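Local coordinates for protein branched-chain-amino-acid aminotransferase (Deinococcus radiodurans, PDB 3UZO) that probably catalyses the reversible, pyridoxal 5'-phosphate-dependent transfer of an amino group between leucine, valine or isoleucine and 2-oxoglutarate in branched-chain amino acid biosynthesis, at residues Tyr82-Ala85 with Ile89-Phe92; Leu123-Ala128 with Phe165-Val170; Val322-Ser325 with Gly330-Thr333; Gln252-Pro257 with Ser270-Ala275. All coordinates share one frame; numbering follows the deposited sequence.

Contact 1 of 4, residues Tyr82-Ala85 with Ile89-Phe92; sequences YRCA and INLF
Y82 and N90 form an antiparallel hydrogen-bonded pair: Y82 N donates to N90 O at 2.7 Å, and N90 N returns the bond to Y82 O at 2.8 Å. From this pair the Y82 side chain runs along the neighbouring strand. Its CB lies 4.4 Å from N90 CB on the same face of the sheet. With CG anti to its own carbonyl carbon (chi1 -48°), the ring turns one edge to N90, bringing CD1 within 3.5 Å of N90 O. Further out, CE1 meets F92 CB at 3.8 Å, the two side chains crossing at a slant. Beyond the hairpin, the Y82 ring packs edge-to-face with Y345 and touches Q344 at the end of helix 331-344.

Strands 74-83 and 89-91 form a beta hairpin within the antiparallel sheet of this class-IV aminotransferase. Strand 89-91 in turn pairs with 356-357, through backbone bonds between I89 and V358 and between L91 and V356. F92, just past the strand, carries the chain toward the active site, its side chain about 7 Å from the bound pyridoxal phosphate.

Near the turn, C84 SG rests above the flat carboxamide of N90, 3.3 Å from N90 CG and almost as near to OD1 and ND2. That amide is fixed from elsewhere, OD1 by K357 NZ and ND2 by Q344 O. On the opposite face, R83 and I89 form the non-hydrogen-bonded pair. The arginine chain, bent at chi2 and chi3, brings NH2 obliquely against I89 CG1 and CD1, while NH2 also makes a salt bridge to E130 and a hydrogen bond to G87 O.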
loop_
_atom_site.group_PDB
_atom_site.type_symbol
_atom_site.label_atom_id
_atom_site.label_comp_id
_atom_site.label_asym_id
_atom_site.label_seq_id
_atom_site.Cartn_x
_atom_site.Cartn_y
_atom_site.Cartn_z
ATOM N N TYR A 82 -12.101 26.054 -9.220
ATOM C CA TYR A 82 -11.652 27.419 -8.952
ATOM C C TYR A 82 -12.702 28.481 -9.266
ATOM O O TYR A 82 -13.444 28.367 -10.233
ATOM C CB TYR A 82 -10.389 27.748 -9.766
ATOM C CG TYR A 82 -9.268 26.713 -9.720
ATOM C CD1 TYR A 82 -9.326 25.550 -10.499
ATOM C CD2 TYR A 82 -8.129 26.925 -8.940
ATOM C CE1 TYR A 82 -8.272 24.626 -10.503
ATOM C CE2 TYR A 82 -7.070 26.006 -8.934
ATOM C CZ TYR A 82 -7.150 24.864 -9.714
ATOM O OH TYR A 82 -6.116 23.955 -9.693
ATOM N N ARG A 83 -12.745 29.527 -8.448
ATOM C CA ARG A 83 -13.685 30.627 -8.652
ATOM C C ARG A 83 -12.998 31.670 -9.532
ATOM O O ARG A 83 -11.965 32.217 -9.154
ATOM C CB ARG A 83 -14.058 31.252 -7.307
ATOM C CG ARG A 83 -15.028 32.426 -7.389
ATOM C CD ARG A 83 -16.360 32.049 -6.750
ATOM N NE ARG A 83 -17.301 31.526 -7.723
ATOM C CZ ARG A 83 -18.453 30.929 -7.421
ATOM N NH1 ARG A 83 -18.822 30.755 -6.156
ATOM N NH2 ARG A 83 -19.249 30.525 -8.395
ATOM N N CYS A 84 -13.564 31.938 -10.704
ATOM C CA CYS A 84 -12.984 32.919 -11.617
ATOM C C CYS A 84 -13.447 34.332 -11.254
ATOM O O CYS A 84 -14.440 34.506 -10.544
ATOM C CB CYS A 84 -13.394 32.607 -13.058
ATOM S SG CYS A 84 -12.934 30.960 -13.645
ATOM N N ALA A 85 -12.726 35.332 -11.746
ATOM C CA ALA A 85 -13.069 36.724 -11.476
ATOM C C ALA A 85 -14.457 37.072 -12.005
ATOM O O ALA A 85 -15.185 37.854 -11.390
ATOM C CB ALA A 85 -12.027 37.652 -12.093
ATOM N N ILE A 89 -17.058 29.139 -12.458
ATOM C CA ILE A 89 -16.251 28.153 -11.745
ATOM C C ILE A 89 -15.546 27.191 -12.698
ATOM O O ILE A 89 -16.187 26.531 -13.530
ATOM C CB ILE A 89 -17.110 27.301 -10.787
ATOM C CG1 ILE A 89 -17.833 28.201 -9.782
ATOM C CG2 ILE A 89 -16.222 26.281 -10.054
ATOM C CD1 ILE A 89 -18.855 27.456 -8.928
ATOM N N ASN A 90 -14.229 27.101 -12.553
ATOM C CA ASN A 90 -13.412 26.223 -13.383
ATOM C C ASN A 90 -13.043 24.906 -12.706
ATOM O O ASN A 90 -12.650 24.882 -11.541
ATOM C CB ASN A 90 -12.103 26.919 -13.775
ATOM C CG ASN A 90 -12.280 27.927 -14.892
ATOM O OD1 ASN A 90 -13.379 28.103 -15.420
ATOM N ND2 ASN A 90 -11.185 28.586 -15.269
ATOM N N LEU A 91 -13.173 23.816 -13.454
ATOM C CA LEU A 91 -12.773 22.496 -12.988
ATOM C C LEU A 91 -11.639 22.221 -13.985
ATOM O O LEU A 91 -11.853 22.263 -15.199
ATOM C CB LEU A 91 -13.928 21.500 -13.136
ATOM C CG LEU A 91 -13.811 20.125 -12.465
ATOM C CD1 LEU A 91 -13.317 20.238 -11.015
ATOM C CD2 LEU A 91 -15.189 19.470 -12.509
ATOM N N PHE A 92 -10.434 21.992 -13.469
ATOM C CA PHE A 92 -9.242 21.786 -14.296
ATOM C C PHE A 92 -8.964 20.345 -14.734
ATOM O O PHE A 92 -8.733 19.459 -13.911
ATOM C CB PHE A 92 -8.025 22.338 -13.539
ATOM C CG PHE A 92 -6.750 22.329 -14.332
ATOM C CD1 PHE A 92 -6.554 23.235 -15.378
ATOM C CD2 PHE A 92 -5.731 21.437 -14.020
ATOM C CE1 PHE A 92 -5.352 23.256 -16.098
ATOM C CE2 PHE A 92 -4.521 21.442 -14.734
ATOM C CZ PHE A 92 -4.329 22.352 -15.773
#

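Contact 2 of 4, residues Leu123-Ala128 with Phe165-Val170; sequences LQVVRA and FSVFCV
Helix segment 123-128 packs on strand segment 165-170 with its axis 8.4 Å away and 33° from parallel, and the closest CA atoms, those of V125 and F168, are 6.8 Å apart. V125 points at the strand and carries the whole contact on its two methyl groups. CG1, anti to the backbone N (chi1 174°), reaches C169 and lies 3.6 Å from C169 SG and slightly farther from C169 CB. CG2 turns to the preceding inward-facing residue, touching V167 O at 3.3 Å and V167 CB at 4.0 Å. The fork of the valine thus spans two alternate strand residues, passing over the backbone of F168 between them.

C169 helps from its own side. Its SG stands between the backbone N and the carbonyl carbon (chi1 65°), and from there it lies alongside the valine methyl. V125 also touches L144 on strand 141-151 and Y40 on strand 39-45, the two neighbours of strand 162-172, so the helix residue is seated against three adjacent strands of the antiparallel sheet.

F168 points away from the helix. On that other face its ring packs against R145, a residue that binds L-glutamate, and against E64 of the second subunit, while V170 touches I155 of the second subunit. One face of the strand is therefore roofed by helix 115-128 and the other looks to the active site and the dimer partner.

Side-chain contacts are apolar carbon and sulfur, one methyl also resting on a carbonyl oxygen; with no hydrogen bond between the segments, shape and water exclusion set the fit.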
loop_
_atom_site.group_PDB
_atom_site.type_symbol
_atom_site.label_atom_id
_atom_site.label_comp_id
_atom_site.label_asym_id
_atom_site.label_seq_id
_atom_site.Cartn_x
_atom_site.Cartn_y
_atom_site.Cartn_z
ATOM N N LEU A 123 -18.809 17.338 -10.380
ATOM C CA LEU A 123 -19.697 18.479 -10.627
ATOM C C LEU A 123 -20.765 18.547 -9.538
ATOM O O LEU A 123 -21.018 19.615 -8.975
ATOM C CB LEU A 123 -20.364 18.368 -12.001
ATOM C CG LEU A 123 -19.425 18.509 -13.203
ATOM C CD1 LEU A 123 -20.177 18.219 -14.489
ATOM C CD2 LEU A 123 -18.828 19.919 -13.213
ATOM N N GLN A 124 -21.384 17.406 -9.237
ATOM C CA GLN A 124 -22.404 17.356 -8.191
ATOM C C GLN A 124 -21.848 17.858 -6.866
ATOM O O GLN A 124 -22.494 18.640 -6.172
ATOM C CB GLN A 124 -22.923 15.932 -7.987
ATOM C CG GLN A 124 -23.870 15.421 -9.063
ATOM C CD GLN A 124 -24.600 14.161 -8.621
ATOM O OE1 GLN A 124 -25.238 14.143 -7.572
ATOM N NE2 GLN A 124 -24.510 13.107 -9.422
ATOM N N VAL A 125 -20.647 17.406 -6.512
ATOM C CA VAL A 125 -20.033 17.827 -5.256
ATOM C C VAL A 125 -19.703 19.314 -5.268
ATOM O O VAL A 125 -19.972 20.010 -4.296
ATOM C CB VAL A 125 -18.749 16.997 -4.951
ATOM C CG1 VAL A 125 -18.014 17.543 -3.704
ATOM C CG2 VAL A 125 -19.137 15.549 -4.721
ATOM N N VAL A 126 -19.138 19.824 -6.361
ATOM C CA VAL A 126 -18.816 21.252 -6.389
ATOM C C VAL A 126 -20.095 22.088 -6.265
ATOM O O VAL A 126 -20.193 22.995 -5.429
ATOM C CB VAL A 126 -18.050 21.654 -7.688
ATOM C CG1 VAL A 126 -17.837 23.174 -7.722
ATOM C CG2 VAL A 126 -16.699 20.938 -7.746
ATOM N N ARG A 127 -21.093 21.773 -7.077
ATOM C CA ARG A 127 -22.339 22.526 -7.036
ATOM C C ARG A 127 -23.035 22.520 -5.675
ATOM O O ARG A 127 -23.508 23.554 -5.221
ATOM C CB ARG A 127 -23.286 22.016 -8.123
ATOM C CG ARG A 127 -22.841 22.433 -9.517
ATOM C CD ARG A 127 -23.528 21.635 -10.605
ATOM N NE ARG A 127 -23.008 22.004 -11.921
ATOM C CZ ARG A 127 -23.090 21.233 -12.998
ATOM N NH1 ARG A 127 -23.672 20.045 -12.918
ATOM N NH2 ARG A 127 -22.574 21.645 -14.152
ATOM N N ALA A 128 -23.072 21.367 -5.018
ATOM C CA ALA A 128 -23.731 21.247 -3.718
ATOM C C ALA A 128 -22.948 21.899 -2.582
ATOM O O ALA A 128 -23.506 22.178 -1.529
ATOM C CB ALA A 128 -23.979 19.782 -3.397
ATOM N N PHE A 165 -17.158 4.064 -4.409
ATOM C CA PHE A 165 -16.537 5.180 -5.115
ATOM C C PHE A 165 -17.139 6.394 -4.442
ATOM O O PHE A 165 -18.363 6.507 -4.345
ATOM C CB PHE A 165 -16.905 5.211 -6.596
ATOM C CG PHE A 165 -16.602 6.532 -7.266
ATOM C CD1 PHE A 165 -15.341 7.113 -7.159
ATOM C CD2 PHE A 165 -17.572 7.179 -8.035
ATOM C CE1 PHE A 165 -15.044 8.313 -7.806
ATOM C CE2 PHE A 165 -17.285 8.383 -8.690
ATOM C CZ PHE A 165 -16.016 8.949 -8.575
ATOM N N SER A 166 -16.291 7.302 -3.975
ATOM C CA SER A 166 -16.795 8.484 -3.292
ATOM C C SER A 166 -15.984 9.713 -3.653
ATOM O O SER A 166 -14.816 9.612 -4.039
ATOM C CB SER A 166 -16.753 8.254 -1.771
ATOM O OG SER A 166 -17.247 9.366 -1.048
ATOM N N VAL A 167 -16.621 10.872 -3.554
ATOM C CA VAL A 167 -15.943 12.132 -3.822
ATOM C C VAL A 167 -16.371 13.158 -2.787
ATOM O O VAL A 167 -17.567 13.447 -2.660
ATOM C CB VAL A 167 -16.278 12.734 -5.227
ATOM C CG1 VAL A 167 -15.404 13.983 -5.462
ATOM C CG2 VAL A 167 -16.017 11.720 -6.326
ATOM N N PHE A 168 -15.413 13.672 -2.018
ATOM C CA PHE A 168 -15.722 14.724 -1.052
ATOM C C PHE A 168 -14.803 15.886 -1.396
ATOM O O PHE A 168 -13.822 15.715 -2.140
ATOM C CB PHE A 168 -15.545 14.255 0.408
ATOM C CG PHE A 168 -14.128 13.939 0.812
ATOM C CD1 PHE A 168 -13.260 14.952 1.236
ATOM C CD2 PHE A 168 -13.681 12.623 0.834
ATOM C CE1 PHE A 168 -11.967 14.650 1.685
ATOM C CE2 PHE A 168 -12.383 12.307 1.282
ATOM C CZ PHE A 168 -11.531 13.326 1.710
ATOM N N CYS A 169 -15.140 17.073 -0.915
ATOM C CA CYS A 169 -14.327 18.242 -1.214
ATOM C C CYS A 169 -13.927 18.970 0.055
ATOM O O CYS A 169 -14.558 18.813 1.096
ATOM C CB CYS A 169 -15.076 19.193 -2.157
ATOM S SG CYS A 169 -16.568 19.937 -1.458
ATOM N N VAL A 170 -12.866 19.760 -0.048
ATOM C CA VAL A 170 -12.329 20.519 1.078
ATOM C C VAL A 170 -11.722 21.818 0.559
ATOM O O VAL A 170 -10.872 21.799 -0.330
ATOM C CB VAL A 170 -11.192 19.729 1.795
ATOM C CG1 VAL A 170 -10.659 20.530 2.995
ATOM C CG2 VAL A 170 -11.694 18.364 2.242
#

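Contact 3 of 4, residues Val322-Ser325 with Gly330-Thr333; sequences VFYS and GPVT
The backbones of segments 322-325 and 330-333 come nearest at Y324 and G330, whose CA atoms are 6.1 Å apart, one in the loop after strand 319-322 and the other at the mouth of helix 331-344. The side chain of Y324 bridges them. A chi1 of -176° carries the ring away from the backbone N, and one of its faces comes over G330. The glycine CA stands 3.7 Å from the ring centroid and 15° off the ring normal, a CH-pi contact made by backbone carbon; the nearest ring atom, Y324 CD2, is 3.6 Å from G330 CA. The outer part of the ring goes on to P331, where Y324 CE1 is 3.7 Å from P331 CD and the two side chains meet at a slant.

G330 is the N-cap residue of the helix, and P331 occupies the first helical position, where the missing amide hydrogen costs no helical bond. The turn is thus a strand-to-helix connection, with an aromatic from its start folded back on the helix N terminus. Within the intervening loop, S325 OG accepts from S327 N in an ST turn and also from E328 N. On the helix side, the carboxylate of E298, from strand 296-302, receives V332 N on OE1 and pairs with T333 OG1 through OE2; its negative charge would probably suit the positive end of the helix dipole. Y324 and P331 both lie at the protein surface, whereas F323 turns inward onto A299 and I314.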
loop_
_atom_site.group_PDB
_atom_site.type_symbol
_atom_site.label_atom_id
_atom_site.label_comp_id
_atom_site.label_asym_id
_atom_site.label_seq_id
_atom_site.Cartn_x
_atom_site.Cartn_y
_atom_site.Cartn_z
ATOM N N VAL A 322 22.093 24.290 -4.522
ATOM C CA VAL A 322 21.123 25.341 -4.796
ATOM C C VAL A 322 21.177 25.627 -6.287
ATOM O O VAL A 322 22.252 25.871 -6.840
ATOM C CB VAL A 322 21.455 26.627 -4.014
ATOM C CG1 VAL A 322 20.418 27.710 -4.315
ATOM C CG2 VAL A 322 21.499 26.319 -2.518
ATOM N N PHE A 323 20.025 25.583 -6.945
ATOM C CA PHE A 323 19.993 25.826 -8.382
ATOM C C PHE A 323 19.974 27.307 -8.706
ATOM O O PHE A 323 20.751 27.789 -9.529
ATOM C CB PHE A 323 18.754 25.185 -9.025
ATOM C CG PHE A 323 18.633 23.714 -8.782
ATOM C CD1 PHE A 323 18.090 23.238 -7.595
ATOM C CD2 PHE A 323 19.059 22.802 -9.736
ATOM C CE1 PHE A 323 17.970 21.867 -7.362
ATOM C CE2 PHE A 323 18.944 21.428 -9.516
ATOM C CZ PHE A 323 18.397 20.960 -8.325
ATOM N N TYR A 324 19.078 28.026 -8.043
ATOM C CA TYR A 324 18.899 29.446 -8.288
ATOM C C TYR A 324 18.953 30.282 -7.017
ATOM O O TYR A 324 19.852 31.105 -6.829
ATOM C CB TYR A 324 17.547 29.659 -8.969
ATOM C CG TYR A 324 17.268 31.082 -9.377
ATOM C CD1 TYR A 324 17.851 31.622 -10.521
ATOM C CD2 TYR A 324 16.424 31.888 -8.620
ATOM C CE1 TYR A 324 17.601 32.926 -10.905
ATOM C CE2 TYR A 324 16.165 33.201 -8.997
ATOM C CZ TYR A 324 16.759 33.712 -10.141
ATOM O OH TYR A 324 16.506 35.010 -10.526
ATOM N N SER A 325 17.973 30.073 -6.148
ATOM C CA SER A 325 17.888 30.831 -4.911
ATOM C C SER A 325 17.100 30.059 -3.876
ATOM O O SER A 325 16.193 29.298 -4.207
ATOM C CB SER A 325 17.208 32.180 -5.176
ATOM O OG SER A 325 16.934 32.873 -3.971
ATOM N N GLY A 330 13.036 30.923 -9.695
ATOM C CA GLY A 330 13.727 31.266 -10.922
ATOM C C GLY A 330 12.761 31.965 -11.863
ATOM O O GLY A 330 11.543 31.889 -11.662
ATOM N N PRO A 331 13.259 32.664 -12.898
ATOM C CA PRO A 331 12.364 33.357 -13.833
ATOM C C PRO A 331 11.510 32.441 -14.710
ATOM O O PRO A 331 10.359 32.762 -15.017
ATOM C CB PRO A 331 13.320 34.239 -14.644
ATOM C CG PRO A 331 14.606 33.468 -14.618
ATOM C CD PRO A 331 14.674 32.966 -13.193
ATOM N N VAL A 332 12.058 31.303 -15.122
ATOM C CA VAL A 332 11.277 30.396 -15.949
ATOM C C VAL A 332 10.178 29.740 -15.108
ATOM O O VAL A 332 9.051 29.565 -15.577
ATOM C CB VAL A 332 12.161 29.327 -16.605
ATOM C CG1 VAL A 332 11.302 28.395 -17.459
ATOM C CG2 VAL A 332 13.226 30.008 -17.471
ATOM N N THR A 333 10.509 29.404 -13.862
ATOM C CA THR A 333 9.559 28.801 -12.930
ATOM C C THR A 333 8.379 29.756 -12.739
ATOM O O THR A 333 7.219 29.348 -12.776
ATOM C CB THR A 333 10.223 28.548 -11.556
ATOM O OG1 THR A 333 11.206 27.514 -11.684
ATOM C CG2 THR A 333 9.194 28.140 -10.516
#

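Contact 4 of 4, residues Gln252-Pro257 with Ser270-Ala275; sequences QKFVTP and SLLWLA
F254 meets three residues of segment 270-275 at once. At the base of the side chain, F254 CB lies 4.0 Å from A275 CB. The ring lies against L271, L272 and A275, all three on one side of it: F254 CZ reaches L271 CB at 3.9 Å, and F254 CE2 is only 3.3 Å from L272 CD1, a tight approach. Both leucine side chains cross the phenylalanine at about a right angle. L271 and A275, one turn apart, and L272 beside L271 face the ring.

The F254 side chain leaves the strand toward the helix. L272 starts off to one side, and its chi1 of -134°, well away from a staggered value, brings CD1 back to CE2 and CD2 of the ring.

A second shell surrounds this group. F245 on strand 243-248 meets the F254 ring with planes about 15° apart, V283 on strand 282-286 touches both F254 and L272, and from helix 331-344 L336 packs on F254 and L340 on L271. Strand 253-257, helix 266-277 and the parallel strand 282-286 make a beta-alpha-beta unit, the strand and helix segments here running at 162° to one another with axes 9.6 Å apart.

At the start of this helix, S265, I266 and T267 bind pyridoxal 5'-phosphate, and the L271 side chain is about 4 Å from that of T267. The purely apolar chemistry implies that close packing sets the fit of helix to strand, and it probably helps to hold the cofactor-binding end in place.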
loop_
_atom_site.group_PDB
_atom_site.type_symbol
_atom_site.label_atom_id
_atom_site.label_comp_id
_atom_site.label_asym_id
_atom_site.label_seq_id
_atom_site.Cartn_x
_atom_site.Cartn_y
_atom_site.Cartn_z
ATOM N N GLN A 252 16.640 27.587 -21.658
ATOM C CA GLN A 252 15.905 27.283 -22.882
ATOM C C GLN A 252 15.198 25.934 -22.915
ATOM O O GLN A 252 14.391 25.676 -23.811
ATOM C CB GLN A 252 16.862 27.360 -24.076
ATOM C CG GLN A 252 17.691 28.629 -24.122
ATOM C CD GLN A 252 16.832 29.869 -24.159
ATOM O OE1 GLN A 252 16.026 30.052 -25.074
ATOM N NE2 GLN A 252 16.993 30.731 -23.163
ATOM N N LYS A 253 15.479 25.079 -21.940
ATOM C CA LYS A 253 14.895 23.747 -21.942
ATOM C C LYS A 253 14.286 23.304 -20.618
ATOM O O LYS A 253 14.874 23.491 -19.552
ATOM C CB LYS A 253 15.972 22.748 -22.377
ATOM C CG LYS A 253 15.471 21.377 -22.780
ATOM C CD LYS A 253 16.629 20.565 -23.348
ATOM C CE LYS A 253 16.174 19.244 -23.932
ATOM N NZ LYS A 253 17.314 18.529 -24.585
ATOM N N PHE A 254 13.106 22.699 -20.719
ATOM C CA PHE A 254 12.340 22.190 -19.586
ATOM C C PHE A 254 12.576 20.684 -19.548
ATOM O O PHE A 254 12.237 19.969 -20.495
ATOM C CB PHE A 254 10.844 22.492 -19.813
ATOM C CG PHE A 254 9.920 21.941 -18.751
ATOM C CD1 PHE A 254 9.479 22.745 -17.701
ATOM C CD2 PHE A 254 9.472 20.625 -18.815
ATOM C CE1 PHE A 254 8.603 22.246 -16.732
ATOM C CE2 PHE A 254 8.594 20.112 -17.845
ATOM C CZ PHE A 254 8.161 20.928 -16.803
ATOM N N VAL A 255 13.154 20.201 -18.457
ATOM C CA VAL A 255 13.438 18.779 -18.324
ATOM C C VAL A 255 12.727 18.138 -17.138
ATOM O O VAL A 255 12.665 18.711 -16.050
ATOM C CB VAL A 255 14.958 18.532 -18.176
ATOM C CG1 VAL A 255 15.241 17.035 -18.136
ATOM C CG2 VAL A 255 15.705 19.188 -19.326
ATOM N N THR A 256 12.185 16.946 -17.361
ATOM C CA THR A 256 11.498 16.197 -16.310
ATOM C C THR A 256 11.799 14.718 -16.509
ATOM O O THR A 256 11.947 14.249 -17.642
ATOM C CB THR A 256 9.962 16.431 -16.346
ATOM O OG1 THR A 256 9.696 17.837 -16.300
ATOM C CG2 THR A 256 9.296 15.801 -15.143
ATOM N N PRO A 257 11.904 13.956 -15.408
ATOM C CA PRO A 257 12.199 12.527 -15.524
ATOM C C PRO A 257 11.169 11.665 -16.244
ATOM O O PRO A 257 9.969 11.948 -16.237
ATOM C CB PRO A 257 12.405 12.091 -14.067
ATOM C CG PRO A 257 11.596 13.067 -13.290
ATOM C CD PRO A 257 11.869 14.372 -13.994
ATOM N N SER A 270 0.788 19.098 -18.042
ATOM C CA SER A 270 0.265 20.410 -18.389
ATOM C C SER A 270 1.441 21.374 -18.597
ATOM O O SER A 270 1.489 22.117 -19.584
ATOM C CB SER A 270 -0.661 20.920 -17.280
ATOM O OG SER A 270 -1.756 20.033 -17.085
ATOM N N LEU A 271 2.388 21.352 -17.662
ATOM C CA LEU A 271 3.567 22.212 -17.733
ATOM C C LEU A 271 4.381 21.880 -18.980
ATOM O O LEU A 271 4.953 22.760 -19.619
ATOM C CB LEU A 271 4.429 22.021 -16.481
ATOM C CG LEU A 271 4.136 22.927 -15.279
ATOM C CD1 LEU A 271 2.650 23.104 -15.093
ATOM C CD2 LEU A 271 4.777 22.334 -14.040
ATOM N N LEU A 272 4.428 20.594 -19.304
ATOM C CA LEU A 272 5.146 20.107 -20.470
ATOM C C LEU A 272 4.553 20.787 -21.711
ATOM O O LEU A 272 5.283 21.261 -22.587
ATOM C CB LEU A 272 4.967 18.589 -20.546
ATOM C CG LEU A 272 6.118 17.617 -20.819
ATOM C CD1 LEU A 272 7.404 18.093 -20.190
ATOM C CD2 LEU A 272 5.727 16.241 -20.272
ATOM N N TRP A 273 3.223 20.854 -21.764
ATOM C CA TRP A 273 2.525 21.465 -22.892
ATOM C C TRP A 273 2.719 22.981 -22.931
ATOM O O TRP A 273 3.032 23.551 -23.980
ATOM C CB TRP A 273 1.020 21.152 -22.828
ATOM C CG TRP A 273 0.292 21.495 -24.100
ATOM C CD1 TRP A 273 0.141 20.697 -25.200
ATOM C CD2 TRP A 273 -0.298 22.759 -24.441
ATOM N NE1 TRP A 273 -0.500 21.388 -26.205
ATOM C CE2 TRP A 273 -0.777 22.656 -25.766
ATOM C CE3 TRP A 273 -0.463 23.971 -23.756
ATOM C CZ2 TRP A 273 -1.410 23.719 -26.418
ATOM C CZ3 TRP A 273 -1.093 25.028 -24.407
ATOM C CH2 TRP A 273 -1.558 24.894 -25.724
ATOM N N LEU A 274 2.528 23.631 -21.786
ATOM C CA LEU A 274 2.673 25.082 -21.686
ATOM C C LEU A 274 4.089 25.532 -22.028
ATOM O O LEU A 274 4.282 26.535 -22.723
ATOM C CB LEU A 274 2.316 25.545 -20.266
ATOM C CG LEU A 274 0.901 26.054 -19.965
ATOM C CD1 LEU A 274 -0.115 25.388 -20.866
ATOM C CD2 LEU A 274 0.573 25.802 -18.496
ATOM N N ALA A 275 5.075 24.789 -21.535
ATOM C CA ALA A 275 6.474 25.112 -21.789
ATOM C C ALA A 275 6.745 25.193 -23.288
ATOM O O ALA A 275 7.360 26.147 -23.769
ATOM C CB ALA A 275 7.376 24.063 -21.154
#

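Overall arrangement
Along the chain the order is contact 1, contact 2, contact 4, contact 3, one closing before the next opens. Contacts 1 and 2 share the antiparallel sheet; their centres are 15 Å apart and they touch where L91 CD2 lies 3.7 Å from L123 CD2. Contacts 3 and 4, also 15 Å apart by centres, are about 6 Å at their nearest atoms, across the chain's centre from contact 2. Contact 1 meets contact 4 through F92 CZ and S270 OG, 3.7 Å apart. Helix 331-344 begins in contact 3 and packs on contacts 4 and 1, helping to join the two sheets between which the cofactor is bound.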